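Long-range contacts in N-terminal cyanobactin protease (Planktothrix agardhii NIES-596, PDB 4H6W), which is the subtilisin-like protease domain of a cyanobactin maturation enzyme, probably a serine endopeptidase that processes the prenylagaramide precursor peptide: residues A[174-179]-A[197-202]; A[160-165]-A[189-194]; A[23-28]-A[71-76]; A[30-35]-A[89-94]. All coordinates share one frame; numbering follows the deposited sequence.

Contact 1. Residues A[174-179]-A[197-202]; sequences VLAVGA and QKQGIL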
loop_
_atom_site.group_PDB
_atom_site.type_symbol
_atom_site.label_atom_id
_atom_site.label_comp_id
_atom_site.label_asym_id
_atom_site.label_seq_id
_atom_site.Cartn_x
_atom_site.Cartn_y
_atom_site.Cartn_z
ATOM N N VAL A 174 -10.737 -4.955 2.980
ATOM C CA VAL A 174 -9.651 -4.112 2.501
ATOM C C VAL A 174 -8.793 -3.650 3.671
ATOM O O VAL A 174 -9.303 -3.438 4.792
ATOM C CB VAL A 174 -10.198 -2.902 1.725
ATOM C CG1 VAL A 174 -9.077 -1.932 1.361
ATOM C CG2 VAL A 174 -10.929 -3.395 0.480
ATOM N N LEU A 175 -7.489 -3.511 3.427
ATOM C CA LEU A 175 -6.619 -2.886 4.418
ATOM C C LEU A 175 -6.474 -1.397 4.073
ATOM O O LEU A 175 -5.976 -1.028 2.998
ATOM C CB LEU A 175 -5.270 -3.604 4.501
ATOM C CG LEU A 175 -4.172 -3.062 5.436
ATOM C CD1 LEU A 175 -4.690 -2.861 6.842
ATOM C CD2 LEU A 175 -2.960 -3.979 5.475
ATOM N N ALA A 176 -6.949 -0.545 4.977
ATOM C CA ALA A 176 -6.922 0.898 4.767
ATOM C C ALA A 176 -5.661 1.474 5.406
ATOM O O ALA A 176 -5.214 0.975 6.434
ATOM C CB ALA A 176 -8.169 1.537 5.362
ATOM N N VAL A 177 -5.093 2.517 4.803
ATOM C CA VAL A 177 -3.835 3.088 5.297
ATOM C C VAL A 177 -3.853 4.619 5.329
ATOM O O VAL A 177 -3.989 5.270 4.281
ATOM C CB VAL A 177 -2.620 2.609 4.466
ATOM C CG1 VAL A 177 -1.340 3.265 4.972
ATOM C CG2 VAL A 177 -2.510 1.093 4.522
ATOM N N GLY A 178 -3.726 5.178 6.538
ATOM C CA GLY A 178 -3.600 6.621 6.721
ATOM C C GLY A 178 -2.139 7.022 6.889
ATOM O O GLY A 178 -1.232 6.163 6.872
ATOM N N ALA A 179 -1.910 8.322 7.071
ATOM C CA ALA A 179 -0.550 8.874 7.175
ATOM C C ALA A 179 -0.179 9.426 8.549
ATOM O O ALA A 179 -0.986 10.055 9.218
ATOM C CB ALA A 179 -0.322 9.931 6.108
ATOM N N GLN A 197 -11.598 2.758 11.454
ATOM C CA GLN A 197 -11.234 2.262 12.797
ATOM C C GLN A 197 -11.140 0.743 12.757
ATOM O O GLN A 197 -10.320 0.131 13.435
ATOM C CB GLN A 197 -12.263 2.667 13.859
ATOM C CG GLN A 197 -12.073 4.050 14.458
ATOM C CD GLN A 197 -11.274 4.049 15.757
ATOM O OE1 GLN A 197 -10.046 4.168 15.750
ATOM N NE2 GLN A 197 -11.978 3.944 16.882
ATOM N N LYS A 198 -11.984 0.153 11.921
ATOM C CA LYS A 198 -12.069 -1.280 11.806
ATOM C C LYS A 198 -10.887 -1.918 11.090
ATOM O O LYS A 198 -10.550 -3.077 11.356
ATOM C CB LYS A 198 -13.353 -1.666 11.074
ATOM C CG LYS A 198 -14.097 -2.826 11.701
ATOM C CD LYS A 198 -13.188 -3.824 12.432
ATOM C CE LYS A 198 -12.669 -3.353 13.806
ATOM N NZ LYS A 198 -13.705 -2.922 14.789
ATOM N N GLN A 199 -10.270 -1.193 10.166
ATOM C CA GLN A 199 -9.382 -1.868 9.220
ATOM C C GLN A 199 -8.210 -1.027 8.724
ATOM O O GLN A 199 -7.590 -1.351 7.708
ATOM C CB GLN A 199 -10.199 -2.404 8.038
ATOM C CG GLN A 199 -10.969 -1.325 7.300
ATOM C CD GLN A 199 -11.947 -1.884 6.292
ATOM O OE1 GLN A 199 -12.706 -2.806 6.596
ATOM N NE2 GLN A 199 -11.937 -1.329 5.078
ATOM N N GLY A 200 -7.906 0.049 9.430
ATOM C CA GLY A 200 -6.871 0.941 8.951
ATOM C C GLY A 200 -5.717 1.023 9.916
ATOM O O GLY A 200 -5.907 0.878 11.121
ATOM N N ILE A 201 -4.521 1.233 9.375
ATOM C CA ILE A 201 -3.345 1.576 10.166
ATOM C C ILE A 201 -2.688 2.845 9.623
ATOM O O ILE A 201 -2.903 3.229 8.467
ATOM C CB ILE A 201 -2.288 0.441 10.199
ATOM C CG1 ILE A 201 -1.789 0.095 8.793
ATOM C CG2 ILE A 201 -2.821 -0.788 10.907
ATOM C CD1 ILE A 201 -0.746 -1.007 8.784
ATOM N N LEU A 202 -1.878 3.487 10.460
ATOM C CA LEU A 202 -1.039 4.601 10.021
ATOM C C LEU A 202 0.342 4.117 9.623
ATOM O O LEU A 202 0.970 3.354 10.359
ATOM C CB LEU A 202 -0.902 5.654 11.120
ATOM C CG LEU A 202 -2.174 6.403 11.523
ATOM C CD1 LEU A 202 -1.854 7.413 12.617
ATOM C CD2 LEU A 202 -2.827 7.076 10.316
#
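Gln-199 lays its side chain against the carbonyl of Val-174. CG stands between the backbone N and the carbonyl carbon (chi1 58°), which bends the chain round the Val-174 oxygen, past it rather than along its bond, and beyond CG it runs extended. Gln-199 CB lies 3.5 Å from Val-174 O, Gln-199 CG 3.7 Å from the same oxygen, and Gln-199 CD 3.4 Å from it. At the tip OE1 is the side-chain atom farthest from it; NE2 is nearer, but at an angle too poor for a bond, and donates instead to the carbonyls of Ala-169 and Leu-171, which hold the amide in place. The main chain of Gln-199 opens a parallel ladder: Ala-176 N donates to Gln-199 O at 2.9 Å, fairly straight at 162°. Ile-201 N then reaches Ala-176 O at 3.0 Å, and Gly-178 N reaches Ile-201 O at 2.9 Å, with CA-H...O contacts between the rungs. Strands 175-180 and 200-204, with helix 194-199 between them in the chain, form a beta-alpha-beta unit at one edge of the seven-stranded parallel sheet of the subtilisin fold, where 200-204 is the outermost strand; the short segments are turned 29° against each other. On one sheet face Val-177 CG2 sits 4.4 Å from Ile-201 CG1, where helix 223-243 packs on Val-177 and helix 250-259 on Ile-201. Leu-175 reaches both helices too, its CD1 tucked against the carbonyl oxygen of Gln-199. On the other face, with Ala-176, Leu-202 CD2 lies 3.5 Å from Gly-178 C.

Contact 2. Residues A[160-165]-A[189-194]; sequences DGCECL and FSNWGD
One face of the Trp-192 indole is covered by the backbone from Cys-162 C to Glu-163 N, set toward the ring rim, and by the side chain of Glu-163. Glu-163 CB makes a CH-pi contact over the five-membered ring, and Glu-163 CG comes within 3.3 Å of Trp-192 NE1. Ser-190 O lies in the ring plane at the edge. The second flat pair, the Asp-160 carboxylate and the Asn-191 amide, is nearly coplanar (6° apart), with Asn-191 ND2 donating to Asp-160 OD2, although the exact place of that oxygen is less sure; ND2 also serves the carbonyl of Thr-157. Asn-191 OD1 faces the backbone, taking weak bonds from Asp-160 N at 3.0 Å and Cys-162 N at 3.4 Å. Two loops meet here, one after strand 152-156 and one leading to helix 194-199, whose N-cap is Gly-193. The first is tightened by an inverse gamma turn centred on Glu-163 and by the Cys-162 to Cys-164 disulfide around it. Trp-192 binds the backbone on both sides of that turn: Trp-192 N donates to Cys-162 O at 3.3 Å, and Trp-192 O accepts from Cys-164 N at 3.0 Å. At the far end Gly-161 N reaches Phe-189 O at 2.7 Å. The Phe-189 side chain is about 8 Å from that of Ser-224, the predicted catalytic serine.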
loop_
_atom_site.group_PDB
_atom_site.type_symbol
_atom_site.label_atom_id
_atom_site.label_comp_id
_atom_site.label_asym_id
_atom_site.label_seq_id
_atom_site.Cartn_x
_atom_site.Cartn_y
_atom_site.Cartn_z
ATOM N N ASP A 160 -8.514 14.302 2.611
ATOM C CA ASP A 160 -9.541 15.336 2.705
ATOM C C ASP A 160 -9.541 15.988 4.082
ATOM O O ASP A 160 -10.238 16.968 4.305
ATOM C CB ASP A 160 -10.933 14.754 2.399
ATOM C CG ASP A 160 -10.984 13.989 1.080
ATOM O OD1 ASP A 160 -11.032 14.622 0.000
ATOM O OD2 ASP A 160 -10.979 12.741 1.132
ATOM N N GLY A 161 -8.758 15.441 5.004
ATOM C CA GLY A 161 -8.627 16.014 6.342
ATOM C C GLY A 161 -9.932 16.049 7.093
ATOM O O GLY A 161 -10.190 16.984 7.834
ATOM N N CYS A 162 -10.762 15.029 6.896
ATOM C CA CYS A 162 -12.069 14.968 7.541
ATOM C C CYS A 162 -12.469 13.533 7.848
ATOM O O CYS A 162 -11.801 12.581 7.425
ATOM C CB CYS A 162 -13.146 15.681 6.698
ATOM S SG CYS A 162 -13.306 15.123 4.979
ATOM N N GLU A 163 -13.555 13.391 8.608
ATOM C CA GLU A 163 -14.122 12.090 8.932
ATOM C C GLU A 163 -14.936 11.650 7.726
ATOM O O GLU A 163 -16.153 11.827 7.660
ATOM C CB GLU A 163 -14.980 12.184 10.182
ATOM C CG GLU A 163 -14.958 10.925 11.017
ATOM C CD GLU A 163 -15.970 10.968 12.144
ATOM O OE1 GLU A 163 -16.127 12.035 12.781
ATOM O OE2 GLU A 163 -16.609 9.924 12.392
ATOM N N CYS A 164 -14.225 11.085 6.770
ATOM C CA CYS A 164 -14.679 10.956 5.408
ATOM C C CYS A 164 -14.203 9.619 4.872
ATOM O O CYS A 164 -13.125 9.132 5.247
ATOM C CB CYS A 164 -14.095 12.112 4.571
ATOM S SG CYS A 164 -14.817 13.722 5.010
ATOM N N LEU A 165 -14.991 9.030 3.979
ATOM C CA LEU A 165 -14.664 7.704 3.462
ATOM C C LEU A 165 -14.372 7.666 1.967
ATOM O O LEU A 165 -15.091 8.270 1.171
ATOM C CB LEU A 165 -15.761 6.698 3.838
ATOM C CG LEU A 165 -15.985 6.492 5.346
ATOM C CD1 LEU A 165 -17.086 5.467 5.597
ATOM C CD2 LEU A 165 -14.688 6.083 6.046
ATOM N N PHE A 189 -4.243 16.002 7.220
ATOM C CA PHE A 189 -4.929 15.680 5.976
ATOM C C PHE A 189 -5.526 14.272 5.908
ATOM O O PHE A 189 -6.458 14.041 5.152
ATOM C CB PHE A 189 -4.032 15.949 4.758
ATOM C CG PHE A 189 -2.727 15.196 4.767
ATOM C CD1 PHE A 189 -2.669 13.862 4.360
ATOM C CD2 PHE A 189 -1.543 15.832 5.142
ATOM C CE1 PHE A 189 -1.464 13.169 4.360
ATOM C CE2 PHE A 189 -0.334 15.146 5.139
ATOM C CZ PHE A 189 -0.293 13.809 4.750
ATOM N N SER A 190 -5.005 13.352 6.715
ATOM C CA SER A 190 -5.345 11.926 6.636
ATOM C C SER A 190 -6.792 11.647 7.056
ATOM O O SER A 190 -7.180 11.977 8.173
ATOM C CB SER A 190 -4.368 11.134 7.513
ATOM O OG SER A 190 -4.238 9.794 7.073
ATOM N N ASN A 191 -7.597 11.059 6.172
ATOM C CA ASN A 191 -9.000 10.786 6.515
ATOM C C ASN A 191 -9.121 9.775 7.647
ATOM O O ASN A 191 -8.273 8.887 7.811
ATOM C CB ASN A 191 -9.824 10.331 5.308
ATOM C CG ASN A 191 -10.014 11.434 4.291
ATOM O OD1 ASN A 191 -10.007 12.611 4.637
ATOM N ND2 ASN A 191 -10.190 11.059 3.022
ATOM N N TRP A 192 -10.165 9.941 8.444
ATOM C CA TRP A 192 -10.467 8.999 9.495
ATOM C C TRP A 192 -11.981 8.734 9.435
ATOM O O TRP A 192 -12.668 9.265 8.562
ATOM C CB TRP A 192 -9.937 9.505 10.854
ATOM C CG TRP A 192 -10.731 10.614 11.461
ATOM C CD1 TRP A 192 -11.702 10.487 12.405
ATOM C CD2 TRP A 192 -10.629 12.016 11.173
ATOM N NE1 TRP A 192 -12.221 11.714 12.724
ATOM C CE2 TRP A 192 -11.592 12.675 11.979
ATOM C CE3 TRP A 192 -9.834 12.777 10.307
ATOM C CZ2 TRP A 192 -11.782 14.066 11.950
ATOM C CZ3 TRP A 192 -10.022 14.162 10.279
ATOM C CH2 TRP A 192 -10.988 14.790 11.104
ATOM N N GLY A 193 -12.496 7.887 10.316
ATOM C CA GLY A 193 -13.876 7.416 10.179
ATOM C C GLY A 193 -13.999 6.023 10.752
ATOM O O GLY A 193 -12.993 5.339 10.960
ATOM N N ASP A 194 -15.229 5.593 11.008
ATOM C CA ASP A 194 -15.442 4.332 11.712
ATOM C C ASP A 194 -15.070 3.090 10.894
ATOM O O ASP A 194 -14.455 2.156 11.426
ATOM C CB ASP A 194 -16.859 4.247 12.287
ATOM C CG ASP A 194 -16.951 4.845 13.688
ATOM O OD1 ASP A 194 -17.084 4.073 14.662
ATOM O OD2 ASP A 194 -16.865 6.083 13.824
#

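Contact 3. Residues A[23-28]-A[71-76]; sequences ICVAVL and IIFGQH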
loop_
_atom_site.group_PDB
_atom_site.type_symbol
_atom_site.label_atom_id
_atom_site.label_comp_id
_atom_site.label_asym_id
_atom_site.label_seq_id
_atom_site.Cartn_x
_atom_site.Cartn_y
_atom_site.Cartn_z
ATOM N N ILE A 23 6.321 -13.626 -5.094
ATOM C CA ILE A 23 5.330 -12.746 -4.518
ATOM C C ILE A 23 5.118 -11.550 -5.422
ATOM O O ILE A 23 6.058 -10.808 -5.725
ATOM C CB ILE A 23 5.710 -12.309 -3.084
ATOM C CG1 ILE A 23 5.655 -13.508 -2.133
ATOM C CG2 ILE A 23 4.815 -11.181 -2.588
ATOM C CD1 ILE A 23 4.366 -14.309 -2.199
ATOM N N CYS A 24 3.875 -11.371 -5.851
ATOM C CA CYS A 24 3.544 -10.343 -6.803
ATOM C C CYS A 24 2.740 -9.231 -6.176
ATOM O O CYS A 24 1.745 -9.485 -5.495
ATOM C CB CYS A 24 2.764 -10.929 -7.970
ATOM S SG CYS A 24 2.499 -9.675 -9.229
ATOM N N VAL A 25 3.194 -8.000 -6.414
ATOM C CA VAL A 25 2.494 -6.787 -5.994
ATOM C C VAL A 25 2.062 -6.006 -7.234
ATOM O O VAL A 25 2.885 -5.676 -8.080
ATOM C CB VAL A 25 3.382 -5.900 -5.083
ATOM C CG1 VAL A 25 2.717 -4.562 -4.787
ATOM C CG2 VAL A 25 3.692 -6.613 -3.773
ATOM N N ALA A 26 0.767 -5.738 -7.346
ATOM C CA ALA A 26 0.238 -4.954 -8.465
ATOM C C ALA A 26 0.079 -3.508 -8.036
ATOM O O ALA A 26 -0.412 -3.242 -6.945
ATOM C CB ALA A 26 -1.096 -5.514 -8.923
ATOM N N VAL A 27 0.503 -2.576 -8.885
ATOM C CA VAL A 27 0.320 -1.156 -8.596
ATOM C C VAL A 27 -0.724 -0.592 -9.548
ATOM O O VAL A 27 -0.498 -0.524 -10.757
ATOM C CB VAL A 27 1.637 -0.359 -8.680
ATOM C CG1 VAL A 27 1.369 1.113 -8.426
ATOM C CG2 VAL A 27 2.675 -0.901 -7.691
ATOM N N LEU A 28 -1.884 -0.236 -8.996
ATOM C CA LEU A 28 -2.970 0.339 -9.780
ATOM C C LEU A 28 -2.961 1.844 -9.603
ATOM O O LEU A 28 -3.377 2.375 -8.565
ATOM C CB LEU A 28 -4.327 -0.256 -9.387
ATOM C CG LEU A 28 -4.691 -1.622 -9.971
ATOM C CD1 LEU A 28 -3.674 -2.705 -9.628
ATOM C CD2 LEU A 28 -6.071 -2.021 -9.494
ATOM N N ILE A 71 8.581 3.562 -4.440
ATOM C CA ILE A 71 8.512 3.257 -2.989
ATOM C C ILE A 71 8.567 1.750 -2.688
ATOM O O ILE A 71 9.210 1.311 -1.718
ATOM C CB ILE A 71 7.271 3.908 -2.323
ATOM C CG1 ILE A 71 7.483 5.431 -2.212
ATOM C CG2 ILE A 71 6.995 3.296 -0.949
ATOM C CD1 ILE A 71 6.234 6.261 -2.245
ATOM N N ILE A 72 7.922 0.961 -3.539
ATOM C CA ILE A 72 7.902 -0.484 -3.372
ATOM C C ILE A 72 9.108 -1.162 -4.027
ATOM O O ILE A 72 9.733 -2.012 -3.404
ATOM C CB ILE A 72 6.584 -1.101 -3.906
ATOM C CG1 ILE A 72 5.377 -0.471 -3.212
ATOM C CG2 ILE A 72 6.569 -2.612 -3.720
ATOM C CD1 ILE A 72 4.078 -0.624 -3.990
ATOM N N PHE A 73 9.426 -0.795 -5.268
ATOM C CA PHE A 73 10.375 -1.570 -6.092
ATOM C C PHE A 73 11.737 -0.921 -6.332
ATOM O O PHE A 73 12.570 -1.511 -7.012
ATOM C CB PHE A 73 9.754 -1.924 -7.451
ATOM C CG PHE A 73 8.530 -2.776 -7.344
ATOM C CD1 PHE A 73 8.634 -4.128 -7.038
ATOM C CD2 PHE A 73 7.268 -2.222 -7.529
ATOM C CE1 PHE A 73 7.495 -4.912 -6.919
ATOM C CE2 PHE A 73 6.127 -3.001 -7.417
ATOM C CZ PHE A 73 6.238 -4.345 -7.104
ATOM N N GLY A 74 11.956 0.288 -5.814
ATOM C CA GLY A 74 13.252 0.944 -5.947
ATOM C C GLY A 74 14.362 -0.017 -5.558
ATOM O O GLY A 74 14.363 -0.566 -4.455
ATOM N N GLN A 75 15.290 -0.262 -6.479
ATOM C CA GLN A 75 16.376 -1.208 -6.215
ATOM C C GLN A 75 17.363 -0.608 -5.228
ATOM O O GLN A 75 17.673 0.585 -5.291
ATOM C CB GLN A 75 17.088 -1.611 -7.511
ATOM C CG GLN A 75 16.235 -2.421 -8.477
ATOM C CD GLN A 75 15.634 -3.659 -7.854
ATOM O OE1 GLN A 75 14.421 -3.746 -7.697
ATOM N NE2 GLN A 75 16.468 -4.619 -7.489
ATOM N N HIS A 76 17.838 -1.417 -4.299
ATOM C CA HIS A 76 18.840 -0.911 -3.354
ATOM C C HIS A 76 20.127 -0.504 -4.068
ATOM O O HIS A 76 20.545 -1.140 -5.038
ATOM C CB HIS A 76 19.054 -1.896 -2.209
ATOM C CG HIS A 76 17.842 -2.038 -1.346
ATOM N ND1 HIS A 76 17.891 -2.480 -0.043
ATOM C CD2 HIS A 76 16.541 -1.748 -1.596
ATOM C CE1 HIS A 76 16.671 -2.483 0.461
ATOM N NE2 HIS A 76 15.835 -2.043 -0.461
#
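Val-25 is the first residue of strand 24-28 to meet the end of helix 63-73, touching both Phe-73 and Ile-72. Phe-73 comes to it with the ring rim: CZ lies 3.8 Å from Val-25 CB, and Val-25 O sits at the ring edge, near its plane, 3.7 Å from Phe-73 CZ. Val-25 CG1, anti to the backbone N (chi1 173°), faces Ile-72 CD1 at 4.2 Å. Ala-26 turns to the other side of the sheet and packs on Ala-114 of helix 104-116. This alternation is that of the subtilisin-like alpha/beta sandwich, in which helices cover both faces of the central parallel sheet; helices 63-73 and 223-243 share the face of the two valines. Helix 223-243 adds Ala-235 against Val-25 and Pro-228 against Ile-72. Val-27 comes next on this face. Its CG2 lies in the angle between two tips: Ile-72 CD1 meets Val-27 CG2 head-on at 4.0 Å, while Phe-73 CE2 passes Val-27 CG2 at 4.0 Å with the ring edge as the two side chains slide by in opposite directions. The Phe-73 ring has Ile-72 CG2 from its own helix over the centre of one face, 3.7 Å above the plane. Beyond Val-27 the chain runs on to Asp-29, and helix 63-73 carries His-64 near its start; both are predicted members of the charge relay.

Contact 4. Residues A[30-35]-A[89-94]; sequences GIVDQN and GLIVPV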
loop_
_atom_site.group_PDB
_atom_site.type_symbol
_atom_site.label_atom_id
_atom_site.label_comp_id
_atom_site.label_asym_id
_atom_site.label_seq_id
_atom_site.Cartn_x
_atom_site.Cartn_y
_atom_site.Cartn_z
ATOM N N GLY A 30 -1.232 5.565 -12.129
ATOM C CA GLY A 30 -0.903 6.080 -13.459
ATOM C C GLY A 30 0.234 5.292 -14.085
ATOM O O GLY A 30 0.796 4.373 -13.459
ATOM N N ILE A 31 0.573 5.648 -15.322
ATOM C CA ILE A 31 1.700 5.038 -16.028
ATOM C C ILE A 31 3.057 5.331 -15.354
ATOM O O ILE A 31 3.394 6.481 -15.074
ATOM C CB ILE A 31 1.711 5.426 -17.527
ATOM C CG1 ILE A 31 0.365 5.044 -18.166
ATOM C CG2 ILE A 31 2.864 4.734 -18.257
ATOM C CD1 ILE A 31 0.213 5.468 -19.612
ATOM N N VAL A 32 3.808 4.256 -15.112
ATOM C CA VAL A 32 5.103 4.263 -14.454
ATOM C C VAL A 32 6.239 4.474 -15.452
ATOM O O VAL A 32 6.243 3.880 -16.531
ATOM C CB VAL A 32 5.306 2.910 -13.751
ATOM C CG1 VAL A 32 6.725 2.746 -13.231
ATOM C CG2 VAL A 32 4.287 2.749 -12.625
ATOM N N ASP A 33 7.202 5.324 -15.099
ATOM C CA ASP A 33 8.390 5.534 -15.942
ATOM C C ASP A 33 9.357 4.364 -15.769
ATOM O O ASP A 33 10.186 4.370 -14.860
ATOM C CB ASP A 33 9.088 6.850 -15.584
ATOM C CG ASP A 33 10.341 7.110 -16.414
ATOM O OD1 ASP A 33 10.656 6.344 -17.347
ATOM O OD2 ASP A 33 11.029 8.108 -16.135
ATOM N N GLN A 34 9.272 3.375 -16.650
ATOM C CA GLN A 34 10.069 2.154 -16.466
ATOM C C GLN A 34 11.557 2.319 -16.752
ATOM O O GLN A 34 12.340 1.410 -16.486
ATOM C CB GLN A 34 9.492 0.994 -17.272
ATOM C CG GLN A 34 8.239 0.428 -16.645
ATOM C CD GLN A 34 7.749 -0.801 -17.361
ATOM O OE1 GLN A 34 6.820 -0.729 -18.169
ATOM N NE2 GLN A 34 8.374 -1.945 -17.075
ATOM N N ASN A 35 11.924 3.482 -17.290
ATOM C CA ASN A 35 13.297 3.815 -17.603
ATOM C C ASN A 35 14.032 4.491 -16.455
ATOM O O ASN A 35 15.203 4.817 -16.592
ATOM C CB ASN A 35 13.346 4.757 -18.798
ATOM C CG ASN A 35 12.866 4.118 -20.080
ATOM O OD1 ASN A 35 12.957 2.892 -20.275
ATOM N ND2 ASN A 35 12.370 4.959 -20.988
ATOM N N GLY A 89 6.553 -7.297 -9.818
ATOM C CA GLY A 89 5.622 -6.159 -9.896
ATOM C C GLY A 89 4.778 -6.114 -11.169
ATOM O O GLY A 89 5.283 -6.384 -12.265
ATOM N N LEU A 90 3.495 -5.775 -11.019
ATOM C CA LEU A 90 2.592 -5.528 -12.151
ATOM C C LEU A 90 2.082 -4.090 -12.152
ATOM O O LEU A 90 1.489 -3.630 -11.182
ATOM C CB LEU A 90 1.385 -6.449 -12.100
ATOM C CG LEU A 90 1.552 -7.962 -12.071
ATOM C CD1 LEU A 90 0.168 -8.581 -11.957
ATOM C CD2 LEU A 90 2.265 -8.475 -13.308
ATOM N N ILE A 91 2.310 -3.377 -13.243
ATOM C CA ILE A 91 1.769 -2.046 -13.397
ATOM C C ILE A 91 0.447 -2.213 -14.145
ATOM O O ILE A 91 0.393 -2.812 -15.216
ATOM C CB ILE A 91 2.750 -1.131 -14.151
ATOM C CG1 ILE A 91 4.062 -0.999 -13.369
ATOM C CG2 ILE A 91 2.151 0.242 -14.385
ATOM C CD1 ILE A 91 5.296 -0.973 -14.262
ATOM N N VAL A 92 -0.625 -1.726 -13.537
ATOM C CA VAL A 92 -1.945 -1.795 -14.130
ATOM C C VAL A 92 -2.581 -0.402 -14.027
ATOM O O VAL A 92 -3.256 -0.097 -13.043
ATOM C CB VAL A 92 -2.796 -2.839 -13.400
ATOM C CG1 VAL A 92 -4.056 -3.141 -14.188
ATOM C CG2 VAL A 92 -1.981 -4.099 -13.170
ATOM N N PRO A 93 -2.363 0.453 -15.039
ATOM C CA PRO A 93 -2.757 1.860 -14.922
ATOM C C PRO A 93 -4.275 2.040 -14.827
ATOM O O PRO A 93 -5.014 1.431 -15.594
ATOM C CB PRO A 93 -2.229 2.492 -16.223
ATOM C CG PRO A 93 -1.325 1.466 -16.821
ATOM C CD PRO A 93 -1.901 0.146 -16.396
ATOM N N VAL A 94 -4.727 2.863 -13.883
ATOM C CA VAL A 94 -6.149 3.131 -13.715
ATOM C C VAL A 94 -6.515 4.580 -14.010
ATOM O O VAL A 94 -7.696 4.907 -14.046
ATOM C CB VAL A 94 -6.680 2.731 -12.316
ATOM C CG1 VAL A 94 -6.604 1.229 -12.134
ATOM C CG2 VAL A 94 -5.932 3.461 -11.202
#
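In the loop that sets Val-32 and Gln-34 against Ile-91, Asp-33 OD1 accepts from Asn-35 N at 3.1 Å, forming an Asx turn. The donor comes from above the carboxylate plane, 47° out of it. Asp-33 OD2 takes a bond from Asn-214 N, and Thr-66 OG1 binds Asp-33 N, so Asp-33 has partners at its main-chain N and at both carboxylate oxygens. The contact itself is apolar. Val-32 CG2 rests on Ile-91 CG2 at 3.7 Å, and Val-32 CB is 3.9 Å from Ile-91 CD1, the isoleucine crossing the valine at a slant. Ile-91 CD1 goes on to Gln-34, whose extended chain meets it tip to tip, Gln-34 CD 4.0 Å from Ile-91 CD1. The loop leaves strand 24-28 just after Asp-29, the predicted charge-relay aspartate of this subtilase, and runs past the C-terminal end of the neighbouring strand 88-91. Nearer that aspartate, Ile-31 CG1 leans on the proline ring, 4.1 Å from Pro-93 CB, and the Gly-30 carbonyl carbon comes near the same Pro-93 CB. Arg-46 of strand 43-46 touches Ile-31, Gln-34 and Pro-93 alike.

Overall arrangement
From the N terminus, strand 24-28 opens contact 3 and the loop after it opens contact 4. Helix 63-73 closes the first and strand 88-91 the second, so the two cross. They also touch, since strands 24-28 and 88-91 are sheet neighbours and Phe-73 packs on Gly-89. The later half repeats the pattern: loop 160-165 opens contact 2, strand 175-180 opens contact 1, and the closings at 189-194 and 197-202 come in the same order. Ser-190 OG and Ala-179 N link this second pair. Contacts 1 and 3 have centres about 20 Å apart, on opposite sides of the chain's centre, yet both reach the central parallel sheet.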